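Local coordinates for AxyAgu115A (Amphibacillus xylanus NBRC 15112, PDB 6NPS), which probably acts as an alpha-glucuronidase of glycoside hydrolase family 115, hydrolysing glucuronic acid side groups of xylan, at residues T88-A91 with E95-L98; S137-W142 with K487-Q492; D326-Q331 with S372-D377; Y823-S828 with S956-N961. The protein carries 3 engineered substitutions. All blocks are in the same frame, centred on the assembly; numbering follows the deposited sequence.

Contact 1: T88-A91 with E95-L98; sequences TEIA and EVFL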
loop_
_atom_site.group_PDB
_atom_site.type_symbol
_atom_site.label_atom_id
_atom_site.label_comp_id
_atom_site.label_asym_id
_atom_site.label_seq_id
_atom_site.Cartn_x
_atom_site.Cartn_y
_atom_site.Cartn_z
ATOM N N THR A 88 -1.550 72.605 12.666
ATOM C CA THR A 88 -0.563 72.111 13.624
ATOM C C THR A 88 -0.924 70.725 14.143
ATOM O O THR A 88 -0.057 70.029 14.672
ATOM C CB THR A 88 -0.409 73.059 14.803
ATOM O OG1 THR A 88 -1.613 73.025 15.578
ATOM C CG2 THR A 88 -0.138 74.488 14.309
ATOM N N GLU A 89 -2.171 70.297 13.984
ATOM C CA GLU A 89 -2.543 68.953 14.409
ATOM C C GLU A 89 -1.849 67.860 13.593
ATOM O O GLU A 89 -1.735 66.721 14.061
ATOM C CB GLU A 89 -4.051 68.777 14.302
ATOM C CG GLU A 89 -4.790 68.982 15.582
ATOM C CD GLU A 89 -6.283 68.827 15.391
ATOM O OE1 GLU A 89 -6.901 69.731 14.788
ATOM O OE2 GLU A 89 -6.832 67.796 15.834
ATOM N N ILE A 90 -1.448 68.141 12.357
ATOM C CA ILE A 90 -0.898 67.104 11.489
ATOM C C ILE A 90 0.485 67.433 10.957
ATOM O O ILE A 90 1.154 66.523 10.440
ATOM C CB ILE A 90 -1.836 66.793 10.303
ATOM C CG1 ILE A 90 -1.820 67.961 9.302
ATOM C CG2 ILE A 90 -3.275 66.427 10.793
ATOM C CD1 ILE A 90 -2.668 67.690 8.043
ATOM N N ALA A 91 0.930 68.693 11.051
ATOM C CA ALA A 91 2.206 69.109 10.474
ATOM C C ALA A 91 3.359 68.288 11.036
ATOM O O ALA A 91 3.454 68.072 12.251
ATOM C CB ALA A 91 2.450 70.595 10.754
ATOM N N GLU A 95 2.369 60.239 7.372
ATOM C CA GLU A 95 1.217 59.561 6.780
ATOM C C GLU A 95 -0.063 59.782 7.591
ATOM O O GLU A 95 -0.830 58.857 7.845
ATOM C CB GLU A 95 1.523 58.069 6.608
ATOM C CG GLU A 95 2.786 57.856 5.759
ATOM C CD GLU A 95 3.140 56.390 5.466
ATOM O OE1 GLU A 95 2.680 55.471 6.170
ATOM O OE2 GLU A 95 3.928 56.165 4.520
ATOM N N VAL A 96 -0.308 61.032 7.984
ATOM C CA VAL A 96 -1.518 61.381 8.725
ATOM C C VAL A 96 -2.387 62.312 7.869
ATOM O O VAL A 96 -1.873 63.072 7.040
ATOM C CB VAL A 96 -1.098 62.064 10.063
ATOM C CG1 VAL A 96 -2.158 63.009 10.564
ATOM C CG2 VAL A 96 -0.762 61.006 11.119
ATOM N N PHE A 97 -3.705 62.335 8.113
ATOM C CA PHE A 97 -4.511 63.340 7.427
ATOM C C PHE A 97 -5.560 63.914 8.365
ATOM O O PHE A 97 -5.891 63.336 9.404
ATOM C CB PHE A 97 -5.177 62.773 6.155
ATOM C CG PHE A 97 -6.087 61.628 6.425
ATOM C CD1 PHE A 97 -7.422 61.850 6.734
ATOM C CD2 PHE A 97 -5.613 60.330 6.393
ATOM C CE1 PHE A 97 -8.277 60.774 6.992
ATOM C CE2 PHE A 97 -6.452 59.259 6.643
ATOM C CZ PHE A 97 -7.791 59.488 6.948
ATOM N N LEU A 98 -6.044 65.087 7.983
ATOM C CA LEU A 98 -7.189 65.752 8.585
ATOM C C LEU A 98 -8.339 65.665 7.598
ATOM O O LEU A 98 -8.152 65.894 6.397
ATOM C CB LEU A 98 -6.849 67.215 8.886
ATOM C CG LEU A 98 -7.988 68.181 9.210
ATOM C CD1 LEU A 98 -8.529 67.933 10.638
ATOM C CD2 LEU A 98 -7.500 69.613 9.051
#
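E95 OE2, gripped by a salt bridge from R121 NE and a hydrogen bond from N211 ND2, belongs to the residue just ahead of V96, whose CG1 lies 3.6 Å from I90 CG2. OE1 of the same carboxylate forms a second salt bridge, to R171 NH2 at the start of barrel strand 170-174. Between the two segments the contact itself is purely apolar. With chi1 at 153°, V96 holds CG1 opposite the backbone N and turned to the isoleucine, where it also comes within 3.8 Å of I90 CB. The I90 side chain runs roughly perpendicular to that of L98, and I90 CG2 touches L98 CB at 4.1 Å. Alternation along the chain explains the pattern: V96 and L98 face the loop, while F97 turns its side chain from it and packs on Y125 of helix 120-133. E89, next to I90, instead sends OE1 to K160 NZ in a salt bridge. I90 thus closes a tight return of the chain onto the beginning of strand 97-106. That strand runs between 109-117 and 160-162, with V162 of the latter touching E89, I90 and L98, and helix 120-133 beside F97.

Contact 2: S137-W142 with K487-Q492; sequences SPLVDW and KQWIEQ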
loop_
_atom_site.group_PDB
_atom_site.type_symbol
_atom_site.label_atom_id
_atom_site.label_comp_id
_atom_site.label_asym_id
_atom_site.label_seq_id
_atom_site.Cartn_x
_atom_site.Cartn_y
_atom_site.Cartn_z
ATOM N N SER A 137 -15.184 49.802 -1.610
ATOM C CA SER A 137 -14.223 48.865 -1.072
ATOM C C SER A 137 -12.820 49.123 -1.627
ATOM O O SER A 137 -12.671 49.548 -2.773
ATOM C CB SER A 137 -14.658 47.435 -1.421
ATOM O OG SER A 137 -13.607 46.545 -1.119
ATOM N N PRO A 138 -11.775 48.840 -0.843
ATOM C CA PRO A 138 -10.401 48.857 -1.388
ATOM C C PRO A 138 -10.191 47.936 -2.581
ATOM O O PRO A 138 -9.190 48.073 -3.287
ATOM C CB PRO A 138 -9.545 48.375 -0.202
ATOM C CG PRO A 138 -10.379 48.542 0.998
ATOM C CD PRO A 138 -11.821 48.494 0.592
ATOM N N LEU A 139 -11.050 46.949 -2.752
ATOM C CA LEU A 139 -11.011 45.982 -3.841
ATOM C C LEU A 139 -11.899 46.376 -5.008
ATOM O O LEU A 139 -12.107 45.557 -5.916
ATOM C CB LEU A 139 -11.431 44.596 -3.330
ATOM C CG LEU A 139 -10.814 44.197 -1.984
ATOM C CD1 LEU A 139 -11.371 42.859 -1.493
ATOM C CD2 LEU A 139 -9.289 44.156 -2.119
ATOM N N VAL A 140 -12.408 47.617 -5.013
ATOM C CA VAL A 140 -13.289 48.085 -6.090
ATOM C C VAL A 140 -12.680 47.811 -7.470
ATOM O O VAL A 140 -13.353 47.296 -8.370
ATOM C CB VAL A 140 -13.630 49.582 -5.899
ATOM C CG1 VAL A 140 -12.365 50.444 -5.825
ATOM C CG2 VAL A 140 -14.558 50.052 -7.008
ATOM N N ASP A 141 -11.407 48.099 -7.645
ATOM C CA ASP A 141 -10.756 47.848 -8.927
ATOM C C ASP A 141 -10.155 46.450 -9.013
ATOM O O ASP A 141 -10.333 45.761 -10.021
ATOM C CB ASP A 141 -9.666 48.900 -9.169
ATOM C CG ASP A 141 -8.804 48.588 -10.390
ATOM O OD1 ASP A 141 -9.197 48.972 -11.516
ATOM O OD2 ASP A 141 -7.737 47.954 -10.221
ATOM N N TRP A 142 -9.472 46.009 -7.953
ATOM C CA TRP A 142 -8.756 44.740 -7.972
ATOM C C TRP A 142 -9.683 43.539 -8.168
ATOM O O TRP A 142 -9.363 42.622 -8.936
ATOM C CB TRP A 142 -7.941 44.573 -6.686
ATOM C CG TRP A 142 -7.149 43.326 -6.790
ATOM C CD1 TRP A 142 -7.416 42.122 -6.209
ATOM C CD2 TRP A 142 -5.982 43.141 -7.597
ATOM N NE1 TRP A 142 -6.466 41.204 -6.589
ATOM C CE2 TRP A 142 -5.573 41.806 -7.435
ATOM C CE3 TRP A 142 -5.235 43.990 -8.414
ATOM C CZ2 TRP A 142 -4.449 41.283 -8.079
ATOM C CZ3 TRP A 142 -4.103 43.477 -9.046
ATOM C CH2 TRP A 142 -3.738 42.126 -8.886
ATOM N N LYS A 487 -16.153 39.789 9.700
ATOM C CA LYS A 487 -17.502 40.269 9.456
ATOM C C LYS A 487 -17.480 41.686 8.931
ATOM O O LYS A 487 -18.286 42.042 8.069
ATOM C CB LYS A 487 -18.338 40.181 10.733
ATOM C CG LYS A 487 -18.522 38.729 11.173
ATOM C CD LYS A 487 -19.407 38.682 12.436
ATOM C CE LYS A 487 -20.054 37.305 12.575
ATOM N NZ LYS A 487 -19.450 36.458 13.632
ATOM N N GLN A 488 -16.598 42.529 9.471
ATOM C CA GLN A 488 -16.467 43.875 8.921
ATOM C C GLN A 488 -15.961 43.845 7.482
ATOM O O GLN A 488 -16.352 44.695 6.650
ATOM C CB GLN A 488 -15.529 44.721 9.802
ATOM C CG GLN A 488 -16.262 45.143 11.080
ATOM C CD GLN A 488 -15.405 45.902 12.084
ATOM O OE1 GLN A 488 -14.634 46.797 11.725
ATOM N NE2 GLN A 488 -15.561 45.557 13.360
ATOM N N TRP A 489 -15.077 42.904 7.171
ATOM C CA TRP A 489 -14.588 42.810 5.804
ATOM C C TRP A 489 -15.711 42.364 4.862
ATOM O O TRP A 489 -15.817 42.870 3.743
ATOM C CB TRP A 489 -13.405 41.843 5.764
ATOM C CG TRP A 489 -12.683 41.730 4.463
ATOM C CD1 TRP A 489 -11.582 42.480 4.045
ATOM C CD2 TRP A 489 -12.932 40.763 3.429
ATOM N NE1 TRP A 489 -11.170 42.037 2.805
ATOM C CE2 TRP A 489 -11.974 40.992 2.405
ATOM C CE3 TRP A 489 -13.877 39.720 3.269
ATOM C CZ2 TRP A 489 -11.941 40.227 1.229
ATOM C CZ3 TRP A 489 -13.860 38.980 2.103
ATOM C CH2 TRP A 489 -12.892 39.228 1.093
ATOM N N ILE A 490 -16.558 41.427 5.306
ATOM C CA ILE A 490 -17.714 41.007 4.500
ATOM C C ILE A 490 -18.661 42.180 4.247
ATOM O O ILE A 490 -19.147 42.379 3.129
ATOM C CB ILE A 490 -18.431 39.836 5.195
ATOM C CG1 ILE A 490 -17.547 38.610 5.110
ATOM C CG2 ILE A 490 -19.842 39.579 4.571
ATOM C CD1 ILE A 490 -17.893 37.548 6.162
ATOM N N GLU A 491 -18.920 42.993 5.275
ATOM C CA GLU A 491 -19.782 44.160 5.102
ATOM C C GLU A 491 -19.208 45.121 4.067
ATOM O O GLU A 491 -19.950 45.708 3.261
ATOM C CB GLU A 491 -19.950 44.876 6.440
ATOM C CG GLU A 491 -21.056 45.907 6.443
ATOM C CD GLU A 491 -22.416 45.254 6.368
ATOM O OE1 GLU A 491 -23.346 45.842 5.765
ATOM O OE2 GLU A 491 -22.542 44.136 6.907
ATOM N N GLN A 492 -17.885 45.301 4.092
ATOM C CA GLN A 492 -17.202 46.207 3.166
ATOM C C GLN A 492 -17.331 45.738 1.719
ATOM O O GLN A 492 -17.506 46.555 0.811
ATOM C CB GLN A 492 -15.739 46.310 3.589
ATOM C CG GLN A 492 -14.846 47.248 2.817
ATOM C CD GLN A 492 -13.442 47.285 3.452
ATOM O OE1 GLN A 492 -12.688 46.300 3.390
ATOM N NE2 GLN A 492 -13.116 48.396 4.103
#
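The type I beta turn S137-V140, opened by an ST turn at S137, packs through S137, P138 and L139 against W489 and Q492 of helix 482-494. The turn follows helix 120-133 in the N-terminal part of the chain; helix 482-494 lies farther along than the last strand of the family's TIM barrel, 446-450, after helices 458-469 and 471-474. One part is van der Waals contact of the proline ring on the Q492 amide. P138 CD stands 3.5 Å from Q492 CD and almost equally far from Q492 OE1 and NE2, so the methylene sits above the amide plane rather than at one end of it. Q492 reaches the proline by an extended chain, CG anti to the backbone N (chi1 -177°), and its NE2 hydrogen-bonds a glycerol that probably came from the crystallisation liquor. Replacing Q492 by alanine removes the amide and is likely to leave a gap over P138 CD and CG and the glycerol without this partner. The apolar part is L139 on W489: L139 CD1 approaches W489 CZ2 obliquely at 3.8 Å, the two side chains crossing at about a right angle. L204 of helix 195-207 and L459 of helix 458-469 extend this patch, one touching L139 and the other W489. Backbone contact adds S137 CB against Q492 O at 3.7 Å. The polar part belongs to the serine. S137 OG is hydrogen-bonded to OE1 of Q493, the next residue of the helix, and it accepts from L139 N at 3.1 Å in a nearly straight bond, 165° at the hydrogen.

Contact 3: D326-Q331 with S372-D377; sequences DVIQTQ and SEELED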
loop_
_atom_site.group_PDB
_atom_site.type_symbol
_atom_site.label_atom_id
_atom_site.label_comp_id
_atom_site.label_asym_id
_atom_site.label_seq_id
_atom_site.Cartn_x
_atom_site.Cartn_y
_atom_site.Cartn_z
ATOM N N ASP A 326 32.264 42.133 4.483
ATOM C CA ASP A 326 33.009 42.833 3.445
ATOM C C ASP A 326 32.051 43.472 2.462
ATOM O O ASP A 326 32.193 44.645 2.097
ATOM C CB ASP A 326 33.973 41.866 2.729
ATOM C CG ASP A 326 35.155 42.595 2.064
ATOM O OD1 ASP A 326 36.053 41.928 1.489
ATOM O OD2 ASP A 326 35.190 43.844 2.118
ATOM N N VAL A 327 31.082 42.703 1.991
ATOM C CA VAL A 327 30.072 43.239 1.092
ATOM C C VAL A 327 29.436 44.499 1.681
ATOM O O VAL A 327 29.478 45.582 1.076
ATOM C CB VAL A 327 29.034 42.150 0.782
ATOM C CG1 VAL A 327 27.838 42.730 0.094
ATOM C CG2 VAL A 327 29.679 41.021 -0.055
ATOM N N ILE A 328 28.894 44.388 2.904
ATOM C CA ILE A 328 28.136 45.491 3.505
ATOM C C ILE A 328 28.990 46.748 3.620
ATOM O O ILE A 328 28.542 47.865 3.314
ATOM C CB ILE A 328 27.554 45.068 4.874
ATOM C CG1 ILE A 328 26.375 44.129 4.659
ATOM C CG2 ILE A 328 27.135 46.302 5.638
ATOM C CD1 ILE A 328 25.870 43.313 5.902
ATOM N N GLN A 329 30.240 46.602 4.058
ATOM C CA GLN A 329 31.111 47.768 4.119
ATOM C C GLN A 329 31.232 48.443 2.755
ATOM O O GLN A 329 31.256 49.680 2.664
ATOM C CB GLN A 329 32.488 47.360 4.637
ATOM C CG GLN A 329 32.676 47.550 6.126
ATOM C CD GLN A 329 34.083 47.967 6.469
ATOM O OE1 GLN A 329 34.305 48.806 7.345
ATOM N NE2 GLN A 329 35.050 47.384 5.771
ATOM N N THR A 330 31.316 47.642 1.685
ATOM C CA THR A 330 31.413 48.183 0.327
ATOM C C THR A 330 30.117 48.884 -0.080
ATOM O O THR A 330 30.138 50.000 -0.617
ATOM C CB THR A 330 31.733 47.056 -0.672
ATOM O OG1 THR A 330 32.939 46.375 -0.295
ATOM C CG2 THR A 330 31.892 47.613 -2.075
ATOM N N GLN A 331 28.978 48.223 0.152
ATOM C CA GLN A 331 27.696 48.777 -0.259
ATOM C C GLN A 331 27.435 50.119 0.416
ATOM O O GLN A 331 27.052 51.092 -0.250
ATOM C CB GLN A 331 26.593 47.763 0.029
ATOM C CG GLN A 331 26.589 46.562 -0.923
ATOM C CD GLN A 331 25.779 45.417 -0.385
ATOM O OE1 GLN A 331 25.569 45.319 0.819
ATOM N NE2 GLN A 331 25.329 44.523 -1.263
ATOM N N SER A 372 27.409 44.811 14.530
ATOM C CA SER A 372 28.350 45.478 13.644
ATOM C C SER A 372 27.977 46.950 13.495
ATOM O O SER A 372 26.803 47.319 13.442
ATOM C CB SER A 372 28.358 44.799 12.275
ATOM O OG SER A 372 28.645 45.745 11.264
ATOM N N GLU A 373 28.992 47.809 13.434
ATOM C CA GLU A 373 28.747 49.238 13.262
ATOM C C GLU A 373 28.348 49.576 11.827
ATOM O O GLU A 373 27.824 50.663 11.572
ATOM C CB GLU A 373 29.932 50.059 13.742
ATOM C CG GLU A 373 30.549 49.601 15.092
ATOM C CD GLU A 373 31.310 48.272 15.033
ATOM O OE1 GLU A 373 31.064 47.356 15.861
ATOM O OE2 GLU A 373 32.197 48.174 14.159
ATOM N N GLU A 374 28.443 48.617 10.948
ATOM C CA GLU A 374 28.013 48.829 9.624
ATOM C C GLU A 374 26.486 48.656 9.523
ATOM O O GLU A 374 25.874 49.147 8.622
ATOM C CB GLU A 374 28.795 47.926 8.714
ATOM C CG GLU A 374 30.204 48.465 8.478
ATOM C CD GLU A 374 30.163 49.779 7.712
ATOM O OE1 GLU A 374 29.131 50.025 7.114
ATOM O OE2 GLU A 374 31.106 50.574 7.700
ATOM N N LEU A 375 25.896 47.967 10.484
ATOM C CA LEU A 375 24.453 47.770 10.575
ATOM C C LEU A 375 23.742 48.849 11.384
ATOM O O LEU A 375 22.510 48.800 11.516
ATOM C CB LEU A 375 24.159 46.403 11.165
ATOM C CG LEU A 375 24.773 45.330 10.269
ATOM C CD1 LEU A 375 24.595 43.987 10.945
ATOM C CD2 LEU A 375 24.098 45.338 8.877
ATOM N N GLU A 376 24.463 49.846 11.881
ATOM C CA GLU A 376 23.794 50.924 12.589
ATOM C C GLU A 376 22.886 51.692 11.628
ATOM O O GLU A 376 23.291 52.039 10.506
ATOM C CB GLU A 376 24.817 51.843 13.261
ATOM C CG GLU A 376 24.220 52.595 14.445
ATOM C CD GLU A 376 23.156 51.767 15.166
ATOM O OE1 GLU A 376 21.951 52.069 14.991
ATOM O OE2 GLU A 376 23.515 50.833 15.919
ATOM N N ASP A 377 21.642 51.915 12.060
ATOM C CA ASP A 377 20.567 52.574 11.331
ATOM C C ASP A 377 19.963 51.669 10.271
ATOM O O ASP A 377 19.015 52.102 9.614
ATOM C CB ASP A 377 21.001 53.893 10.669
ATOM C CG ASP A 377 21.873 54.750 11.588
ATOM O OD1 ASP A 377 23.013 55.107 11.192
ATOM O OD2 ASP A 377 21.407 55.058 12.713
#
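Mainly apolar contact joins I328 and Q329, on the outer helix 317-338 of the TIM barrel, to E374 and L375 in the loop that leads into strand 379-383. The helix is the connection between the neighbouring parallel strands 298-300 and 348-351, a beta-alpha-beta crossover, and the loop packs on one flank of it. On the inner side I328 CD1 meets L375 CD2 at 4.0 Å, their side chains crossing nearly perpendicular; both also touch L350, and I328 touches I300 as well. I328 CG2 lies 3.9 Å from E374 CB. Nearer the surface, the aliphatic parts of two polar side chains do the touching: Q329 CG comes within 3.5 Å of E374 CG. Their flat ends stand steeply to each other, with amide and carboxylate planes 78° apart, and Q329 OE1 is 3.7 Å from E374 OE2. The carboxylate is held by N332, one turn of helix further along, whose ND2 bonds E374 OE1. These two side chains cross at about a right angle, and the bend at chi2 (-66°) brings E374 CD, as well as CG, close to Q329 CG. The loop is shaped by an ST turn, in which E374 N donates to S372 OG at 2.9 Å.

Contact 4: Y823-S828 with S956-N961; sequences YGKTLS and SYLGPN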
loop_
_atom_site.group_PDB
_atom_site.type_symbol
_atom_site.label_atom_id
_atom_site.label_comp_id
_atom_site.label_asym_id
_atom_site.label_seq_id
_atom_site.Cartn_x
_atom_site.Cartn_y
_atom_site.Cartn_z
ATOM N N TYR A 823 -8.522 28.721 17.302
ATOM C CA TYR A 823 -7.132 28.564 16.912
ATOM C C TYR A 823 -6.805 27.086 16.691
ATOM O O TYR A 823 -7.439 26.196 17.268
ATOM C CB TYR A 823 -6.236 29.182 17.988
ATOM C CG TYR A 823 -4.807 29.374 17.577
ATOM C CD1 TYR A 823 -3.914 28.332 17.681
ATOM C CD2 TYR A 823 -4.337 30.600 17.086
ATOM C CE1 TYR A 823 -2.629 28.471 17.314
ATOM C CE2 TYR A 823 -3.006 30.745 16.708
ATOM C CZ TYR A 823 -2.164 29.672 16.830
ATOM O OH TYR A 823 -0.834 29.742 16.474
ATOM N N GLY A 824 -5.864 26.821 15.777
ATOM C CA GLY A 824 -5.315 25.479 15.662
ATOM C C GLY A 824 -6.145 24.508 14.830
ATOM O O GLY A 824 -7.027 24.881 14.046
ATOM N N LYS A 825 -5.856 23.217 15.032
ATOM C CA LYS A 825 -6.454 22.180 14.204
ATOM C C LYS A 825 -7.846 21.822 14.672
ATOM O O LYS A 825 -8.681 21.405 13.854
ATOM C CB LYS A 825 -5.573 20.931 14.189
ATOM C CG LYS A 825 -4.256 21.181 13.437
ATOM C CD LYS A 825 -3.397 19.926 13.389
ATOM C CE LYS A 825 -3.836 18.932 12.312
ATOM N NZ LYS A 825 -2.825 17.782 12.205
ATOM N N THR A 826 -8.113 21.974 15.967
ATOM C CA THR A 826 -9.409 21.567 16.506
ATOM C C THR A 826 -10.071 22.746 17.233
ATOM O O THR A 826 -10.218 23.826 16.644
ATOM C CB THR A 826 -9.252 20.295 17.376
ATOM O OG1 THR A 826 -8.359 20.523 18.478
ATOM C CG2 THR A 826 -8.677 19.108 16.523
ATOM N N LEU A 827 -10.463 22.586 18.495
ATOM C CA LEU A 827 -11.350 23.574 19.111
ATOM C C LEU A 827 -10.662 24.934 19.245
ATOM O O LEU A 827 -11.158 25.950 18.762
ATOM C CB LEU A 827 -11.839 23.053 20.467
ATOM C CG LEU A 827 -12.856 23.919 21.230
ATOM C CD1 LEU A 827 -14.139 24.196 20.399
ATOM C CD2 LEU A 827 -13.177 23.281 22.583
ATOM N N SER A 828 -9.510 24.972 19.874
ATOM C CA SER A 828 -8.896 26.258 20.210
ATOM C C SER A 828 -7.539 25.955 20.817
ATOM O O SER A 828 -7.068 24.810 20.791
ATOM C CB SER A 828 -9.778 27.082 21.164
ATOM O OG SER A 828 -9.863 26.453 22.439
ATOM N N SER A 956 -4.591 8.801 13.979
ATOM C CA SER A 956 -5.487 9.758 13.345
ATOM C C SER A 956 -4.686 11.023 13.050
ATOM O O SER A 956 -3.582 11.206 13.565
ATOM C CB SER A 956 -6.677 10.074 14.239
ATOM O OG SER A 956 -6.244 10.730 15.410
ATOM N N TYR A 957 -5.261 11.893 12.219
ATOM C CA TYR A 957 -4.619 13.174 11.935
ATOM C C TYR A 957 -4.786 14.151 13.085
ATOM O O TYR A 957 -3.834 14.846 13.440
ATOM C CB TYR A 957 -5.195 13.796 10.674
ATOM C CG TYR A 957 -4.379 14.971 10.108
ATOM C CD1 TYR A 957 -3.020 14.842 9.867
ATOM C CD2 TYR A 957 -5.003 16.160 9.770
ATOM C CE1 TYR A 957 -2.270 15.922 9.280
ATOM C CE2 TYR A 957 -4.258 17.257 9.186
ATOM C CZ TYR A 957 -2.910 17.119 8.956
ATOM O OH TYR A 957 -2.196 18.187 8.363
ATOM N N LEU A 958 -5.982 14.229 13.661
ATOM C CA LEU A 958 -6.313 15.228 14.669
ATOM C C LEU A 958 -6.098 14.768 16.103
ATOM O O LEU A 958 -6.271 15.575 17.020
ATOM C CB LEU A 958 -7.768 15.664 14.520
ATOM C CG LEU A 958 -8.180 16.190 13.144
ATOM C CD1 LEU A 958 -9.672 16.477 13.253
ATOM C CD2 LEU A 958 -7.423 17.499 12.816
ATOM N N GLY A 959 -5.755 13.507 16.336
ATOM C CA GLY A 959 -5.747 12.977 17.679
ATOM C C GLY A 959 -7.141 12.528 18.078
ATOM O O GLY A 959 -8.123 12.821 17.385
ATOM N N PRO A 960 -7.250 11.822 19.216
ATOM C CA PRO A 960 -8.547 11.287 19.643
ATOM C C PRO A 960 -9.473 12.417 20.016
ATOM O O PRO A 960 -9.036 13.424 20.562
ATOM C CB PRO A 960 -8.209 10.442 20.879
ATOM C CG PRO A 960 -6.723 10.430 20.977
ATOM C CD PRO A 960 -6.190 11.555 20.199
ATOM N N ASN A 961 -10.758 12.246 19.744
ATOM C CA ASN A 961 -11.647 13.338 20.103
ATOM C C ASN A 961 -11.777 13.417 21.629
ATOM O O ASN A 961 -11.435 12.487 22.350
ATOM C CB ASN A 961 -12.992 13.177 19.415
ATOM C CG ASN A 961 -13.615 11.852 19.689
ATOM O OD1 ASN A 961 -13.168 10.829 19.174
ATOM N ND2 ASN A 961 -14.663 11.846 20.514
HETATM O O HOH W 1 -3.059 17.079 14.870
#
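In the C-terminal domain of the GH115 family, of the galactose-binding-like clan, a cation-pi pair joins K825, in the loop between strands 814-821 and 828-833, to Y957 in the tail after strand 940-948. K825 NZ stands over the ring centre, 3.3 Å from the Y957 centroid and only 12° off the ring normal. The preceding methylene adds a CH-pi contact over the same face, with K825 CE 4.0 Å from the Y957 centroid. A bend at chi3 (80°) in an otherwise extended lysine chain turns the ammonium over the ring. Polar partners hold the same nitrogen: K825 NZ is hydrogen-bonded to N912 O and to water 1, which accepts from it at 2.8 Å and donates to Y957 O, also at 2.8 Å. A weak direct bond of 3.3 Å also runs from K825 NZ to Y957 O. Beside this, L958 CD2 leans on K825 CE at 3.9 Å, and T826 CG2 touches L958 CB at 4.1 Å. Y957 also reaches helix 500-519, its OH bonding N519 O at the end of it, and its N bonds E537 OE2, while K515 of that helix bonds G824 O and T826 O. A serine in place of Y957 would probably leave the lysine ammonium without its aromatic face and N519 O without the phenol. Because K825 is buried, the ring face and the surrounding oxygens are likely to be what stabilises its positive charge.

How the contacts relate
From the N terminus, contact 1 closes a short turn, with three residues between its segments, at the start of strand 97-106 in the N-terminal sheet. Contact 2 then opens just after helix 120-133 and closes about 345 residues later on helix 482-494, tying the N-terminal part to a helix beyond the barrel strands. The chain between its segments contains contact 3, which closes a loop of 40 residues and joins an outer barrel helix to the loop before strand 379-383 without crossing contact 2; their centres are 43 Å apart. Contact 4 follows in series, spans 127 residues and joins two loops of the C-terminal domain. Contacts 1 and 2 both lie across the chain's centre from contact 4, and no two contacts touch.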